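Vanadium-dependent haloperoxidase (Zobellia galactanivorans, PDB 4CIT) is a bacterial vanadate-dependent iodoperoxidase that probably uses hydrogen peroxide to oxidise iodide, built on a mainly helical PAP2-type fold. Local coordinates at residues A322-S327 with H368-G373; A375-T380 with Q435-G440; S216-K221 with C328-Y333; P59-R64 with P204-I209; E413-R418 with A427-G432. All coordinates share one frame; numbering follows the deposited sequence. Where two conformers were deposited one is given.

Contact 1. Residues A322-S327 with H368-G373; sequences ADAFIS and HSVVSG. With VO4 (vanadate ion), chain D; VO4 (vanadate ion), chain C.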
# COMPACT_ATOMS: atom_id res chain seq x y z
N ALA A 322 0.10 5.38 1.19
CA ALA A 322 0.21 6.18 -0.04
C ALA A 322 1.28 7.24 0.27
O ALA A 322 2.21 7.44 -0.58
CB ALA A 322 -1.09 6.82 -0.39
N ASP A 323 1.27 7.84 1.47
CA ASP A 323 2.32 8.83 1.82
C ASP A 323 3.72 8.17 1.98
O ASP A 323 4.75 8.73 1.57
CB ASP A 323 1.92 9.71 3.02
CG ASP A 323 0.91 10.87 2.59
OD1 ASP A 323 0.41 10.88 1.36
OD2 ASP A 323 0.70 11.74 3.48
N ALA A 324 3.73 6.94 2.44
CA ALA A 324 4.98 6.17 2.56
C ALA A 324 5.64 5.93 1.18
O ALA A 324 6.89 6.08 0.99
CB ALA A 324 4.74 4.90 3.29
N PHE A 325 4.84 5.61 0.16
CA PHE A 325 5.36 5.45 -1.19
C PHE A 325 5.94 6.76 -1.71
O PHE A 325 6.92 6.73 -2.44
CB PHE A 325 4.34 4.81 -2.12
CG PHE A 325 4.35 3.32 -2.09
CD1 PHE A 325 5.36 2.65 -2.73
CD2 PHE A 325 3.32 2.62 -1.49
CE1 PHE A 325 5.36 1.27 -2.72
CE2 PHE A 325 3.27 1.23 -1.57
CZ PHE A 325 4.33 0.57 -2.16
N ILE A 326 5.23 7.88 -1.52
CA ILE A 326 5.76 9.16 -1.96
C ILE A 326 7.12 9.47 -1.28
O ILE A 326 8.09 9.83 -1.95
CB ILE A 326 4.78 10.27 -1.66
CG1 ILE A 326 3.56 10.02 -2.56
CG2 ILE A 326 5.41 11.65 -1.92
CD1 ILE A 326 2.38 10.96 -2.31
N SER A 327 7.17 9.27 0.05
CA SER A 327 8.41 9.48 0.82
C SER A 327 9.54 8.57 0.31
O SER A 327 10.69 9.01 0.15
CB SER A 327 8.10 9.27 2.30
OG SER A 327 9.24 9.49 3.10
N HIS A 368 9.60 -1.98 0.44
CA HIS A 368 9.06 -2.90 1.37
C HIS A 368 9.26 -2.44 2.79
O HIS A 368 8.37 -2.57 3.67
CB HIS A 368 9.71 -4.28 1.24
CG HIS A 368 9.23 -5.08 0.09
ND1 HIS A 368 9.53 -4.74 -1.21
CD2 HIS A 368 8.56 -6.27 0.05
CE1 HIS A 368 8.96 -5.64 -2.01
NE2 HIS A 368 8.43 -6.60 -1.27
N SER A 369 10.47 -1.95 3.08
CA SER A 369 10.82 -1.49 4.41
C SER A 369 10.06 -0.27 4.88
O SER A 369 9.48 -0.28 6.01
CB SER A 369 12.31 -1.25 4.60
OG SER A 369 12.98 -2.47 4.27
N VAL A 370 9.94 0.72 3.99
CA VAL A 370 9.25 1.93 4.32
C VAL A 370 7.74 1.65 4.50
O VAL A 370 7.11 2.15 5.45
CB VAL A 370 9.54 3.08 3.32
CG1 VAL A 370 8.73 4.31 3.71
CG2 VAL A 370 11.03 3.52 3.22
N VAL A 371 7.12 0.95 3.54
CA VAL A 371 5.66 0.75 3.51
C VAL A 371 5.27 -0.13 4.65
O VAL A 371 4.34 0.17 5.36
CB VAL A 371 5.15 0.24 2.16
CG1 VAL A 371 3.64 0.06 2.13
CG2 VAL A 371 5.60 1.23 1.07
N SER A 372 6.07 -1.16 4.97
CA SER A 372 5.79 -2.03 6.12
C SER A 372 5.95 -1.33 7.41
O SER A 372 5.18 -1.55 8.35
CB SER A 372 6.75 -3.23 6.11
OG SER A 372 6.46 -3.94 4.94
N GLY A 373 6.96 -0.46 7.51
CA GLY A 373 7.16 0.36 8.68
C GLY A 373 5.95 1.23 9.00
O GLY A 373 5.46 1.31 10.13
O2 VO4 D . 12.21 -3.45 -1.10
O1 VO4 C . 10.48 -2.72 -3.38

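Contact 2. Residues A375-T380 with Q435-G440; sequences ASVVLT and QGRDLG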
# COMPACT_ATOMS: atom_id res chain seq x y z
N ALA A 375 2.81 0.95 7.65
CA ALA A 375 1.60 0.19 7.85
C ALA A 375 1.57 -0.45 9.27
O ALA A 375 0.51 -0.54 9.90
CB ALA A 375 1.47 -0.85 6.77
N SER A 376 2.68 -1.03 9.68
CA SER A 376 2.84 -1.59 11.01
C SER A 376 2.49 -0.64 12.18
O SER A 376 1.81 -0.99 13.21
CB SER A 376 4.29 -1.95 11.19
OG SER A 376 4.42 -2.76 12.35
N VAL A 377 2.98 0.56 12.07
CA VAL A 377 2.69 1.61 13.05
C VAL A 377 1.21 1.91 13.13
O VAL A 377 0.61 1.96 14.20
CB VAL A 377 3.51 2.89 12.79
CG1 VAL A 377 2.95 4.05 13.56
CG2 VAL A 377 4.96 2.63 13.19
N VAL A 378 0.58 2.10 11.98
CA VAL A 378 -0.87 2.34 11.94
C VAL A 378 -1.66 1.19 12.50
O VAL A 378 -2.51 1.42 13.37
CB VAL A 378 -1.37 2.68 10.49
CG1 VAL A 378 -2.89 2.83 10.49
CG2 VAL A 378 -0.71 3.95 10.04
N LEU A 379 -1.36 -0.05 12.10
CA LEU A 379 -2.15 -1.17 12.58
C LEU A 379 -1.90 -1.43 14.06
O LEU A 379 -2.81 -1.87 14.78
CB LEU A 379 -1.85 -2.45 11.73
CG LEU A 379 -2.34 -2.27 10.27
CD1 LEU A 379 -1.94 -3.51 9.47
CD2 LEU A 379 -3.81 -2.03 10.08
N THR A 380 -0.67 -1.19 14.48
CA THR A 380 -0.38 -1.29 15.93
C THR A 380 -1.21 -0.27 16.72
O THR A 380 -1.75 -0.56 17.78
CB THR A 380 1.07 -1.16 16.19
OG1 THR A 380 1.76 -2.18 15.42
CG2 THR A 380 1.39 -1.27 17.72
N GLN A 435 12.44 5.23 8.51
CA GLN A 435 11.68 6.19 7.67
C GLN A 435 10.20 5.87 7.71
O GLN A 435 9.38 6.79 7.96
CB GLN A 435 12.25 6.16 6.27
CG GLN A 435 11.56 7.15 5.31
CD GLN A 435 12.19 7.14 3.92
OE1 GLN A 435 13.18 6.44 3.62
NE2 GLN A 435 11.50 7.79 3.01
N GLY A 436 9.78 4.63 7.47
CA GLY A 436 8.38 4.29 7.48
C GLY A 436 7.70 4.39 8.87
O GLY A 436 6.60 4.90 8.99
N ARG A 437 8.42 3.99 9.92
CA ARG A 437 7.91 4.06 11.28
C ARG A 437 7.78 5.55 11.69
O ARG A 437 6.72 5.99 12.24
CB ARG A 437 8.78 3.20 12.28
CG ARG A 437 8.58 1.66 12.16
CD ARG A 437 9.54 0.78 13.07
NE ARG A 437 9.24 -0.65 12.88
CZ ARG A 437 10.06 -1.71 12.95
NH1 ARG A 437 11.33 -1.60 13.28
NH2 ARG A 437 9.57 -2.92 12.67
N ASP A 438 8.74 6.38 11.31
CA ASP A 438 8.67 7.82 11.60
C ASP A 438 7.47 8.45 10.87
O ASP A 438 6.72 9.31 11.48
CB ASP A 438 9.94 8.55 11.32
CG ASP A 438 11.10 8.22 12.30
OD1 ASP A 438 10.83 7.55 13.31
OD2 ASP A 438 12.25 8.65 12.00
N LEU A 439 7.31 8.12 9.59
CA LEU A 439 6.20 8.65 8.80
C LEU A 439 4.83 8.17 9.37
O LEU A 439 3.89 8.94 9.49
CB LEU A 439 6.39 8.28 7.33
CG LEU A 439 5.35 8.83 6.35
CD1 LEU A 439 5.99 8.96 4.95
CD2 LEU A 439 4.17 7.88 6.28
N GLY A 440 4.74 6.91 9.73
CA GLY A 440 3.50 6.32 10.18
C GLY A 440 3.14 6.93 11.54
O GLY A 440 1.95 7.23 11.75

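Contact 3. Residues S216-K221 with C328-Y333; sequences SAAQFK and CWDEKY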
# COMPACT_ATOMS: atom_id res chain seq x y z
N SER A 216 5.27 17.89 2.83
CA SER A 216 5.93 17.85 1.53
C SER A 216 6.45 16.48 1.33
O SER A 216 6.64 15.78 2.29
CB SER A 216 7.08 18.84 1.39
OG SER A 216 8.21 18.40 2.13
N ALA A 217 6.70 16.15 0.07
CA ALA A 217 7.20 14.79 -0.24
C ALA A 217 8.45 14.40 0.52
O ALA A 217 8.66 13.24 0.81
CB ALA A 217 7.39 14.63 -1.74
N ALA A 218 9.34 15.36 0.70
CA ALA A 218 10.60 15.19 1.40
C ALA A 218 10.62 15.29 2.91
O ALA A 218 11.70 15.23 3.50
CB ALA A 218 11.67 16.18 0.82
N GLN A 219 9.47 15.31 3.56
CA GLN A 219 9.38 15.53 4.97
C GLN A 219 10.16 14.49 5.80
O GLN A 219 10.66 14.79 6.91
CB GLN A 219 7.92 15.62 5.38
CG GLN A 219 7.73 15.99 6.86
CD GLN A 219 6.30 16.08 7.22
OE1 GLN A 219 5.44 16.08 6.37
NE2 GLN A 219 6.03 16.09 8.53
N PHE A 220 10.18 13.27 5.30
CA PHE A 220 10.86 12.21 5.97
C PHE A 220 12.09 11.71 5.23
O PHE A 220 12.49 10.52 5.35
CB PHE A 220 9.82 11.09 6.25
CG PHE A 220 8.86 11.52 7.33
CD1 PHE A 220 9.24 11.52 8.67
CD2 PHE A 220 7.62 12.04 6.97
CE1 PHE A 220 8.35 12.01 9.65
CE2 PHE A 220 6.77 12.57 7.92
CZ PHE A 220 7.15 12.56 9.26
N LYS A 221 12.74 12.59 4.52
CA LYS A 221 14.02 12.27 3.83
C LYS A 221 14.97 11.65 4.90
O LYS A 221 15.19 12.32 5.92
CB LYS A 221 14.65 13.56 3.36
CG LYS A 221 16.03 13.39 2.75
CD LYS A 221 16.46 14.66 2.01
CE LYS A 221 16.83 15.81 2.90
NZ LYS A 221 17.86 15.41 3.88
N CYS A 328 9.24 7.30 0.07
CA CYS A 328 10.26 6.36 -0.34
C CYS A 328 10.74 6.62 -1.76
O CYS A 328 11.97 6.72 -2.00
CB CYS A 328 9.72 4.97 -0.21
SG CYS A 328 10.93 3.72 -0.77
N TRP A 329 9.82 6.83 -2.70
CA TRP A 329 10.17 7.18 -4.08
C TRP A 329 10.93 8.53 -4.21
O TRP A 329 11.81 8.68 -5.05
CB TRP A 329 8.98 7.12 -5.02
CG TRP A 329 8.97 5.88 -5.84
CD1 TRP A 329 9.13 5.80 -7.22
CD2 TRP A 329 8.92 4.50 -5.38
NE1 TRP A 329 9.18 4.51 -7.62
CE2 TRP A 329 9.02 3.68 -6.52
CE3 TRP A 329 8.77 3.92 -4.14
CZ2 TRP A 329 8.97 2.31 -6.44
CZ3 TRP A 329 8.73 2.56 -4.06
CH2 TRP A 329 8.87 1.76 -5.18
N ASP A 330 10.61 9.48 -3.36
CA ASP A 330 11.35 10.74 -3.20
C ASP A 330 12.84 10.44 -2.95
O ASP A 330 13.75 11.01 -3.59
CB ASP A 330 10.76 11.65 -2.05
CG ASP A 330 11.47 12.93 -1.90
OD1 ASP A 330 11.42 13.72 -2.91
OD2 ASP A 330 12.20 13.13 -0.89
N GLU A 331 13.09 9.55 -1.98
CA GLU A 331 14.46 9.23 -1.69
C GLU A 331 15.10 8.39 -2.80
O GLU A 331 16.32 8.57 -3.16
CB GLU A 331 14.58 8.46 -0.39
CG GLU A 331 16.01 8.11 0.03
CD GLU A 331 16.94 9.28 0.02
OE1 GLU A 331 16.55 10.43 0.27
OE2 GLU A 331 18.15 9.09 -0.33
N LYS A 332 14.33 7.46 -3.34
CA LYS A 332 14.95 6.58 -4.36
C LYS A 332 15.61 7.38 -5.49
O LYS A 332 16.69 7.00 -5.99
CB LYS A 332 13.95 5.57 -4.98
CG LYS A 332 13.57 4.43 -4.09
CD LYS A 332 12.55 3.43 -4.68
CE LYS A 332 12.36 2.18 -3.87
NZ LYS A 332 13.62 1.43 -3.61
N TYR A 333 14.87 8.38 -5.98
CA TYR A 333 15.28 9.17 -7.12
C TYR A 333 16.16 10.36 -6.72
O TYR A 333 16.80 10.93 -7.55
CB TYR A 333 14.10 9.47 -8.09
CG TYR A 333 13.67 8.28 -8.80
CD1 TYR A 333 14.27 7.85 -9.97
CD2 TYR A 333 12.62 7.50 -8.32
CE1 TYR A 333 13.89 6.71 -10.61
CE2 TYR A 333 12.25 6.35 -8.94
CZ TYR A 333 12.87 5.92 -10.12
OH TYR A 333 12.42 4.81 -10.79

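Contact 4. Residues P59-R64 with P204-I209; sequences PPVASR and PHWNKI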
# COMPACT_ATOMS: atom_id res chain seq x y z
N PRO A 59 3.97 -0.75 -7.74
CA PRO A 59 3.73 -0.57 -6.29
C PRO A 59 3.28 0.81 -5.82
O PRO A 59 2.24 0.93 -5.12
CB PRO A 59 5.03 -1.06 -5.63
CG PRO A 59 5.54 -2.08 -6.62
CD PRO A 59 5.16 -1.56 -8.00
N PRO A 60 3.93 1.87 -6.27
CA PRO A 60 3.43 3.17 -5.82
C PRO A 60 2.03 3.54 -6.34
O PRO A 60 1.22 4.10 -5.57
CB PRO A 60 4.47 4.21 -6.37
CG PRO A 60 5.40 3.42 -7.25
CD PRO A 60 5.18 1.96 -7.05
N VAL A 61 1.75 3.22 -7.59
CA VAL A 61 0.44 3.56 -8.21
C VAL A 61 -0.70 2.77 -7.51
O VAL A 61 -1.79 3.32 -7.26
CB VAL A 61 0.43 3.31 -9.74
CG1 VAL A 61 -0.97 3.50 -10.29
CG2 VAL A 61 1.39 4.26 -10.40
N ALA A 62 -0.42 1.52 -7.11
CA ALA A 62 -1.37 0.69 -6.37
C ALA A 62 -1.81 1.37 -5.07
O ALA A 62 -2.97 1.30 -4.69
CB ALA A 62 -0.74 -0.68 -6.09
N SER A 63 -0.91 2.11 -4.40
CA SER A 63 -1.23 2.73 -3.12
C SER A 63 -2.25 3.85 -3.26
O SER A 63 -3.11 4.09 -2.42
CB SER A 63 0.02 3.22 -2.37
OG SER A 63 0.64 4.27 -3.08
N ARG A 64 -2.21 4.48 -4.42
CA ARG A 64 -3.11 5.59 -4.72
C ARG A 64 -4.55 4.99 -4.98
O ARG A 64 -5.58 5.52 -4.59
CB ARG A 64 -2.58 6.34 -5.93
CG ARG A 64 -3.46 7.46 -6.44
CD ARG A 64 -2.79 8.29 -7.57
NE ARG A 64 -3.66 9.37 -8.00
CZ ARG A 64 -4.59 9.34 -8.91
NH1 ARG A 64 -4.87 8.23 -9.60
NH2 ARG A 64 -5.24 10.45 -9.14
N PRO A 204 9.60 7.80 -11.70
CA PRO A 204 10.66 8.72 -11.28
C PRO A 204 10.11 9.95 -10.61
O PRO A 204 10.78 10.61 -9.80
CB PRO A 204 11.43 8.95 -12.59
CG PRO A 204 10.39 8.64 -13.71
CD PRO A 204 9.63 7.48 -13.15
N HIS A 205 8.91 10.36 -11.05
CA HIS A 205 8.23 11.52 -10.50
C HIS A 205 7.14 11.25 -9.53
O HIS A 205 6.29 12.11 -9.33
CB HIS A 205 7.67 12.41 -11.69
CG HIS A 205 8.75 12.78 -12.67
ND1 HIS A 205 9.81 13.58 -12.29
CD2 HIS A 205 8.99 12.39 -13.94
CE1 HIS A 205 10.63 13.73 -13.33
NE2 HIS A 205 10.14 13.05 -14.35
N TRP A 206 7.15 10.12 -8.84
CA TRP A 206 6.11 9.88 -7.82
C TRP A 206 6.21 10.90 -6.72
O TRP A 206 5.17 11.24 -6.14
CB TRP A 206 6.20 8.47 -7.27
CG TRP A 206 4.94 7.98 -6.69
CD1 TRP A 206 4.66 7.77 -5.38
CD2 TRP A 206 3.73 7.79 -7.42
NE1 TRP A 206 3.32 7.39 -5.23
CE2 TRP A 206 2.73 7.45 -6.48
CE3 TRP A 206 3.37 7.92 -8.80
CZ2 TRP A 206 1.43 7.16 -6.88
CZ3 TRP A 206 2.07 7.66 -9.18
CH2 TRP A 206 1.11 7.34 -8.22
N ASN A 207 7.40 11.53 -6.49
CA ASN A 207 7.51 12.60 -5.55
C ASN A 207 6.78 13.88 -5.90
O ASN A 207 6.78 14.81 -5.09
CB ASN A 207 8.95 12.82 -5.12
CG ASN A 207 9.78 13.39 -6.17
OD1 ASN A 207 9.37 13.46 -7.36
ND2 ASN A 207 11.03 13.80 -5.79
N LYS A 208 6.20 13.92 -7.09
CA LYS A 208 5.41 15.10 -7.51
C LYS A 208 3.91 14.91 -7.34
O LYS A 208 3.16 15.83 -7.67
CB LYS A 208 5.71 15.43 -8.95
CG LYS A 208 7.15 15.71 -9.20
CD LYS A 208 7.66 16.92 -8.55
CE LYS A 208 9.14 17.17 -8.93
NZ LYS A 208 9.97 17.37 -7.69
N ILE A 209 3.49 13.79 -6.78
CA ILE A 209 2.06 13.53 -6.47
C ILE A 209 1.77 14.29 -5.16
O ILE A 209 2.59 14.34 -4.24
CB ILE A 209 1.85 12.01 -6.26
CG1 ILE A 209 2.25 11.20 -7.54
CG2 ILE A 209 0.38 11.80 -5.85
CD1 ILE A 209 1.40 11.55 -8.74
O HOH W 1 1.32 7.10 -3.16

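Contact 5. Residues E413-R418 with A427-G432; sequences EAAISR and AAIEVG. With VO4 (vanadate ion), chain D.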
# COMPACT_ATOMS: atom_id res chain seq x y z
N GLU A 413 10.14 -8.89 9.38
CA GLU A 413 10.37 -9.97 8.44
C GLU A 413 10.33 -9.47 7.02
O GLU A 413 11.14 -9.86 6.15
CB GLU A 413 9.38 -11.16 8.70
CG GLU A 413 9.66 -12.34 7.82
CD GLU A 413 8.75 -13.51 8.04
OE1 GLU A 413 8.87 -14.20 9.09
OE2 GLU A 413 7.93 -13.69 7.13
N ALA A 414 9.38 -8.63 6.69
CA ALA A 414 9.27 -8.10 5.32
C ALA A 414 10.58 -7.33 4.94
O ALA A 414 11.06 -7.47 3.79
CB ALA A 414 8.07 -7.19 5.16
N ALA A 415 11.11 -6.59 5.90
CA ALA A 415 12.33 -5.80 5.68
C ALA A 415 13.57 -6.72 5.46
O ALA A 415 14.21 -6.60 4.44
CB ALA A 415 12.50 -4.87 6.83
N ILE A 416 13.77 -7.69 6.32
CA ILE A 416 14.92 -8.59 6.17
C ILE A 416 14.77 -9.54 5.00
O ILE A 416 15.79 -9.99 4.47
CB ILE A 416 15.26 -9.36 7.47
CG1 ILE A 416 16.75 -9.85 7.45
CG2 ILE A 416 14.34 -10.53 7.76
CD1 ILE A 416 17.74 -8.72 7.50
N SER A 417 13.55 -9.77 4.53
CA SER A 417 13.34 -10.60 3.32
C SER A 417 14.07 -10.03 2.14
O SER A 417 14.45 -10.79 1.27
CB SER A 417 11.89 -10.76 2.99
OG SER A 417 11.41 -9.60 2.38
N ARG A 418 14.27 -8.71 2.12
CA ARG A 418 14.99 -8.06 1.02
C ARG A 418 16.51 -8.30 1.04
O ARG A 418 17.11 -8.20 -0.02
CB ARG A 418 14.69 -6.57 0.95
CG ARG A 418 13.20 -6.28 1.07
CD ARG A 418 12.32 -7.03 0.10
NE ARG A 418 12.34 -6.40 -1.26
CZ ARG A 418 11.95 -6.95 -2.39
NH1 ARG A 418 11.51 -8.20 -2.45
NH2 ARG A 418 11.97 -6.21 -3.55
N ALA A 427 21.61 -0.83 4.67
CA ALA A 427 21.17 0.57 4.95
C ALA A 427 19.79 0.86 4.41
O ALA A 427 18.94 1.49 5.10
CB ALA A 427 22.15 1.57 4.45
N ALA A 428 19.50 0.40 3.17
CA ALA A 428 18.19 0.65 2.55
C ALA A 428 17.07 0.01 3.35
O ALA A 428 15.99 0.59 3.50
CB ALA A 428 18.18 0.09 1.13
N ILE A 429 17.38 -1.09 4.02
CA ILE A 429 16.44 -1.80 4.81
C ILE A 429 16.25 -1.20 6.21
O ILE A 429 15.12 -0.86 6.59
CB ILE A 429 16.87 -3.30 4.96
CG1 ILE A 429 16.88 -4.01 3.57
CG2 ILE A 429 16.02 -4.02 5.99
CD1 ILE A 429 17.61 -5.32 3.61
N GLU A 430 17.35 -0.98 6.92
CA GLU A 430 17.30 -0.45 8.31
C GLU A 430 16.85 0.99 8.34
O GLU A 430 15.92 1.36 9.10
CB GLU A 430 18.64 -0.60 8.95
CG GLU A 430 18.90 -2.10 9.16
CD GLU A 430 20.15 -2.35 9.99
OE1 GLU A 430 20.89 -1.43 10.25
OE2 GLU A 430 20.39 -3.49 10.34
N VAL A 431 17.41 1.79 7.45
CA VAL A 431 17.05 3.17 7.36
C VAL A 431 15.63 3.30 6.82
O VAL A 431 14.81 4.20 7.25
CB VAL A 431 18.05 4.03 6.55
CG1 VAL A 431 17.51 5.42 6.46
CG2 VAL A 431 19.44 3.93 7.18
N GLY A 432 15.25 2.41 5.89
CA GLY A 432 13.89 2.42 5.35
C GLY A 432 12.81 2.11 6.38
O GLY A 432 11.76 2.77 6.43
O2 VO4 D . 12.21 -3.45 -1.10

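Contact 1. Residues A322-S327 with H368-G373
Val371 sets its CG2 methyl squarely over one face of the Phe325 ring, 3.5 Å from the ring centroid and 13° off the ring normal, a CH-pi contact. CG2 points at the ring because CG1 takes the place anti to the backbone N (chi1 -179°). CG1 itself reaches only the rim of the ring, 3.9 Å from Phe325 CE2. This is the close-packed part of the interface. Beside it the side-chain fit is looser: Ala324 CB lies 4.1 Å from Val370 CG1, though Ala324 O comes to 3.7 Å from the same Val370 CG1, and no hydrogen bond crosses between the segments. Even this looser side is buried rather than open to solvent. Helices 307-335 and 367-383 belong to the PAP2-type helical core; segments 322-327 and 368-373 run close to antiparallel (150°), their axes approaching to 8.8 Å. Replacing Phe325 with a serine would probably leave Val371 CG2 without its aromatic platform and open a gap beside Pro59, Pro60 and Ser63 of helix 59-80, which also touch the ring. His368, one turn before Val371 and Ser372, starts away from helix 307-335 and enters the vanadate pocket. Its ND1 donates to O2 of the vanadate of chain D at 3.0 Å and to O1 of the vanadate of chain C at 3.1 Å; O1 lies at the ring edge, in plane. The far nitrogen, NE2, is hydrogen-bonded to the backbone oxygens of Trp266 and Asp267. His368 O accepts two hydrogen bonds from Ser372, one from the backbone N and one from OG at 2.7 Å.

Contact 2. Residues A375-T380 with Q435-G440
Val377 spreads its two methyls over the backbone of the partner helix, one on Gly440 and one on Arg437. CG1 comes to 3.5 Å from Gly440 C and 3.8 Å from Gly440 O. CG2 lies 3.8 Å from Arg437 CA and 3.9 Å from Arg437 CG, touching the root of that side chain. The split follows from chi1 of 165°, which puts CG1 anti to the backbone N and CG2 beside it. The absence of a side chain at Gly440 is consistent with this close approach: a beta carbon there would stand only 3.2 Å from Val377 CB. No hydrogen bond joins the segments, so the first shell is purely van der Waals. Arg437, deposited in two conformers, runs extended from CG to NE past Val377 in the conformer described, and its NH2 forms a salt bridge with Asp412 of helix 407-420. Val378 packs against Lys316 and Ala320 of helix 307-335, while Leu379 rests on Trp292, Ile295 and Ala296 of helix 288-302. Leu439 and Gln435 carry the other segment onto Ser327, Leu439 by packing and Gln435 through a hydrogen bond from NE2. The arrangement is a close helix-helix contact at a small residue, a valine seated on a glycine, joining helices 367-383 and 426-446 within the PAP2-type helical core of this haloperoxidase.

Contact 3. Residues S216-K221 with C328-Y333
The flat carboxylate of Asp330 meets the turn at Ala218 through OD2, which lies 3.5 Å from both Ala218 CA and Ala218 CB. Its other oxygen, OD1, accepts from Asn207 ND2, and OD2 also has a salt bridge to Arg334. One residue earlier on helix 307-335, Trp329 carries Lys332 CD over the centre of one face, 3.7 Å above the plane, and its ring also meets Phe361 with the planes at about 55°. The edge of the Tyr333 ring meets Trp329 O in the ring plane. Asp330 reaches the loop because CG stands anti to the backbone N (chi1 -178°), and its CB also comes to 3.9 Å from Ala217 O. The loop offers two consecutive type I beta turns, Ser216 to Gln219 and Ala218 to Lys221, closed by Gln219 N to Ser216 O and Lys221 N to Ala218 O, so that Ala217 turns its CB toward helix 307-335, a core helix of the PAP2-type fold, and Ala218 lies alongside the Asp330 carboxylate. An alanine in place of Asp330 is likely to leave Asn207 ND2 without this acceptor and Arg334 with one carboxylate fewer. The Lys221 side is looser and more exposed: Lys221 CG lies 3.9 Å from Glu331 OE1, but the bent lysine chain leads away and leaves NZ 6.3 Å from that oxygen. Glu331 OE1 instead pairs with Arg334 NH1, so this one arginine joins both carboxylates. On the far side of the helix Lys332 NZ is hydrogen-bonded to vanadate and to the backbone oxygens of Pro362 and Thr365.

Contact 4. Residues P59-R64 with P204-I209
The first turn of helix 59-80 meets a 3-10 turn of the long loop before helix 235-253, and Pro60, Val61 and Trp206 make the junction. Pro60 CB lies over the five-membered ring of Trp206, 3.5 Å from its centroid and 6° off the normal, a CH-pi contact. Ile209 CG1 covers the opposite face, over the six-membered ring, 3.6 Å above the plane, so the indole has a neighbour on each face. Towards the six-membered ring, Val61 CG2 touches Trp206 CZ3 at 3.7 Å and Pro60 O comes to 3.3 Å from Trp206 CZ2. With CG anti to the backbone N (chi1 -157°), the indole swings toward Pro60. At the ring edge, in plane, NE1 donates to a water at 2.9 Å; that water donates in turn to Ser63 OG, and the hydroxyl is spent on Pro60 O at 2.6 Å. The buried indole nitrogen is thus linked to the helix by one water. Arg64 passes its extended chain by Trp206 CH2, its guanidinium perpendicular to the indole, and NE forms a salt bridge with Asp170. This is a proline-tryptophan CH-pi pair at a helix start, where proline, lacking an N-H, costs the helix no hydrogen bond.

Contact 5. Residues E413-R418 with A427-G432
Ile429 turns CG1 anti to its carbonyl carbon (chi1 -63°); with chi2 extended, this aims both CG2 and the CD1 end at the last turns of helix 407-420. CG2 touches Ala415 at CB (3.7 Å) and at O (3.5 Å). CD1 continues past it, 3.7 Å from Ala415 O and 4.1 Å from Arg418 CB. Ala415 O accepts from Arg418 N, so the isoleucine methyls pack on an oxygen whose polar need is met within the helix, and no hydrogen bond joins the two segments. Arg418 starts towards Ile429 but curls away through bends at chi2 and chi3 (-79°). The curl brings its guanidinium to the vanadate of chain D, whose O2 sits at the edge of the group near its plane. NE donates to O2 at 3.0 Å with an N-H...O angle of 145°. NH2 is hydrogen-bonded to a further vanadate oxygen, and NH1 forms a salt bridge with Asp267, so the group is fixed from several sides and its positive charge probably stabilises the anion. Ser417, on the other flank, returns its OG to Ala414 O at 2.6 Å. The short connection between the helices holds His424, another residue of the vanadate pocket. The pair forms a nearly antiparallel helical hairpin, in which the axes of segments 413-418 and 427-432 approach to 9.2 Å; Ser369 of helix 367-383 fits against both Ala415 and Ile429, while helix 258-266 touches Ala414 and Ser417 through Trp266.

Contacts 1, 2 and 5 lie within the PAP2 region, and contacts 1 and 5 share the vanadate of chain D: His368 ND1 and Arg418 NE stand 3.3 Å apart beside it. Contact 2 lies 9 Å from contact 1, centre to centre, and Ser327 OG and Gln435 NE2 bridge them at 2.8 Å. Contact 3 continues helix 307-335 from contact 1 and brings Lys332 into the same pocket. It is tied to contact 4 by Asp330 OD1 and Asn207 ND2, 2.9 Å apart. Contact 4 also packs on contact 1, Ser63 CB lying 3.5 Å from Phe325 CD2. Contacts 4 and 5 lie farthest apart, about 20 Å between centres.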